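Local coordinates for ribosomal RNA small subunit methyltransferase Nep1 (Archaeoglobus fulgidus, PDB 3O7B), which probably methylates N1 of a specific pseudouridine in 16S rRNA during ribosome biogenesis, using S-adenosyl-L-methionine as the methyl donor, at residues G194-H198 against G199-E203. Residues are numbered along the deposited sequence; the frame is centred on the assembly and turned at random.
Sequences GAFPH and GDFFE. With SAH (S-adenosyl-L-homocysteine), chain C.
Phe196 and Phe201 meet in a loop that lines part of the S-adenosylhomocysteine pocket. The edge of the Phe196 ring points to the face of Phe201 in an offset edge-to-face pair. Their ring centroids lie 5.4 Å apart and the planes stand at 79°. From CB, the Phe196 side chain turns in toward the following residues: CG sits between the backbone N and the carbonyl carbon (chi1 53°), a crowded position that carries the ring across the turn. Along one flank, CD1 and then CE1 pass SAH CG, which lies oblique to the ring. CE1 also comes 3.5 Å from Gly199 O, which lies at the ring edge, near its plane. Along the other flank, CE2 rests 3.6 Å from Phe201 CE1. At the tip, CZ stands over one face of Phe201, offset toward the rim. An alanine at Phe196 would remove this ring, which would probably open a gap beside the ligand's homocysteine chain and leave the Phe201 face without its edge-on partner.

The end of Phe201 returns to the start of the loop. Its CE1 lies 3.9 Å from Gly194 CA, and its CZ approaches SAH O3' at 3.5 Å. Two backbone groups of this loop bind the ligand. Gly194 N donates a nearly straight bond to SAH O2' (2.9 Å, 168°). Gly199 O accepts one from the SAH amino nitrogen at 2.8 Å. A side chain at Gly194 would run into the ribose, and the backbone angles of Gly199 suit a residue without one. The ring pair bridges these two glycines, Phe201 touching Gly194 and Phe196 touching Gly199.

The loop forms part of the cofactor pocket of a SPOUT methyltransferase. It links strand 189-194 to helix 203-209, with Phe202 as the N-cap residue. Phe196 and Phe201 also touch strand 28-35, the neighbouring parallel strand, while Ala195 and Pro197 rest on helix 87-98.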
loop_
_atom_site.group_PDB
_atom_site.type_symbol
_atom_site.label_atom_id
_atom_site.label_comp_id
_atom_site.label_asym_id
_atom_site.label_seq_id
_atom_site.Cartn_x
_atom_site.Cartn_y
_atom_site.Cartn_z
ATOM N N GLY A 194 8.390 10.863 6.785
ATOM C CA GLY A 194 8.507 11.386 5.434
ATOM C C GLY A 194 7.727 10.534 4.441
ATOM O O GLY A 194 7.676 9.281 4.596
ATOM N N ALA A 195 7.156 11.187 3.435
ATOM C CA ALA A 195 6.393 10.496 2.391
ATOM C C ALA A 195 6.899 10.854 0.993
ATOM O O ALA A 195 6.120 11.119 0.085
ATOM C CB ALA A 195 4.881 10.781 2.540
ATOM N N PHE A 196 8.220 10.882 0.851
ATOM C CA PHE A 196 8.877 11.205 -0.417
ATOM C C PHE A 196 9.936 10.116 -0.645
ATOM O O PHE A 196 10.359 9.462 0.296
ATOM C CB PHE A 196 9.521 12.610 -0.354
ATOM C CG PHE A 196 10.430 12.808 0.824
ATOM C CD1 PHE A 196 11.794 12.528 0.728
ATOM C CD2 PHE A 196 9.926 13.221 2.055
ATOM C CE1 PHE A 196 12.634 12.697 1.838
ATOM C CE2 PHE A 196 10.759 13.386 3.163
ATOM C CZ PHE A 196 12.114 13.116 3.060
ATOM N N PRO A 197 10.327 9.884 -1.906
ATOM C CA PRO A 197 11.190 8.720 -2.174
ATOM C C PRO A 197 12.703 8.853 -1.945
ATOM O O PRO A 197 13.374 7.850 -1.682
ATOM C CB PRO A 197 10.933 8.441 -3.656
ATOM C CG PRO A 197 10.578 9.742 -4.219
ATOM C CD PRO A 197 9.892 10.545 -3.144
ATOM N N HIS A 198 13.232 10.070 -2.076
ATOM C CA HIS A 198 14.692 10.286 -2.079
ATOM C C HIS A 198 15.042 11.583 -1.396
ATOM O O HIS A 198 14.215 12.488 -1.314
ATOM C CB HIS A 198 15.259 10.371 -3.499
ATOM C CG HIS A 198 14.958 9.185 -4.351
ATOM N ND1 HIS A 198 15.548 7.960 -4.148
ATOM C CD2 HIS A 198 14.135 9.045 -5.417
ATOM C CE1 HIS A 198 15.095 7.110 -5.052
ATOM N NE2 HIS A 198 14.237 7.741 -5.831
ATOM N N GLY A 199 16.297 11.683 -0.958
ATOM C CA GLY A 199 16.790 12.918 -0.348
ATOM C C GLY A 199 16.509 12.997 1.138
ATOM O O GLY A 199 16.068 12.042 1.766
ATOM N N ASP A 200 16.795 14.166 1.703
ATOM C CA ASP A 200 16.628 14.412 3.133
ATOM C C ASP A 200 15.576 15.489 3.310
ATOM O O ASP A 200 15.263 16.190 2.364
ATOM C CB ASP A 200 17.944 14.908 3.731
ATOM C CG ASP A 200 19.028 13.857 3.682
ATOM O OD1 ASP A 200 19.898 13.951 2.789
ATOM O OD2 ASP A 200 18.994 12.931 4.521
ATOM N N PHE A 201 15.046 15.626 4.521
ATOM C CA PHE A 201 14.084 16.692 4.800
ATOM C C PHE A 201 14.659 18.061 4.469
ATOM O O PHE A 201 15.846 18.313 4.701
ATOM C CB PHE A 201 13.679 16.685 6.267
ATOM C CG PHE A 201 12.924 15.451 6.681
ATOM C CD1 PHE A 201 11.603 15.275 6.294
ATOM C CD2 PHE A 201 13.525 14.486 7.473
ATOM C CE1 PHE A 201 10.905 14.130 6.684
ATOM C CE2 PHE A 201 12.825 13.335 7.866
ATOM C CZ PHE A 201 11.509 13.174 7.469
ATOM N N PHE A 202 13.830 18.942 3.925
ATOM C CA PHE A 202 14.197 20.359 3.820
ATOM C C PHE A 202 14.500 20.910 5.206
ATOM O O PHE A 202 13.858 20.564 6.201
ATOM C CB PHE A 202 13.047 21.172 3.238
ATOM C CG PHE A 202 12.727 20.857 1.795
ATOM C CD1 PHE A 202 13.724 20.860 0.809
ATOM C CD2 PHE A 202 11.402 20.604 1.414
ATOM C CE1 PHE A 202 13.409 20.583 -0.529
ATOM C CE2 PHE A 202 11.078 20.329 0.083
ATOM C CZ PHE A 202 12.083 20.319 -0.895
ATOM N N GLU A 203 15.472 21.815 5.274
ATOM C CA GLU A 203 15.752 22.495 6.533
ATOM C C GLU A 203 14.519 23.231 7.065
ATOM O O GLU A 203 14.268 23.219 8.281
ATOM C CB GLU A 203 16.950 23.443 6.396
ATOM C CG GLU A 203 18.300 22.733 6.334
ATOM C CD GLU A 203 18.556 21.792 7.518
ATOM O OE1 GLU A 203 18.173 22.123 8.669
ATOM O OE2 GLU A 203 19.151 20.712 7.291
HETATM N N SAH C . 15.745 9.995 3.613
HETATM C CA SAH C . 15.405 8.758 2.851
HETATM C CB SAH C . 14.278 9.055 1.871
HETATM C CG SAH C . 12.893 8.993 2.511
HETATM S SD SAH C . 12.530 7.379 3.268
HETATM C C SAH C . 16.614 8.178 2.124
HETATM O O SAH C . 17.736 8.663 2.290
HETATM C "C5'" SAH C . 10.879 7.625 3.978
HETATM C "C4'" SAH C . 10.778 7.997 5.453
HETATM O "O4'" SAH C . 10.909 6.865 6.293
HETATM C "C3'" SAH C . 11.859 8.937 5.953
HETATM O "O3'" SAH C . 11.614 10.267 5.568
HETATM C "C2'" SAH C . 11.772 8.720 7.441
HETATM O "O2'" SAH C . 10.666 9.442 7.991
HETATM C "C1'" SAH C . 11.464 7.238 7.544
HETATM N N9 SAH C . 12.630 6.343 7.775
HETATM C C8 SAH C . 13.402 5.712 6.826
HETATM N N7 SAH C . 14.332 4.954 7.465
HETATM C C5 SAH C . 14.140 5.071 8.795
HETATM C C6 SAH C . 14.791 4.530 9.898
HETATM N N6 SAH C . 15.835 3.697 9.753
HETATM N N1 SAH C . 14.354 4.841 11.164
HETATM C C2 SAH C . 13.293 5.708 11.348
HETATM N N3 SAH C . 12.658 6.246 10.251
HETATM C C4 SAH C . 13.076 5.948 9.002
#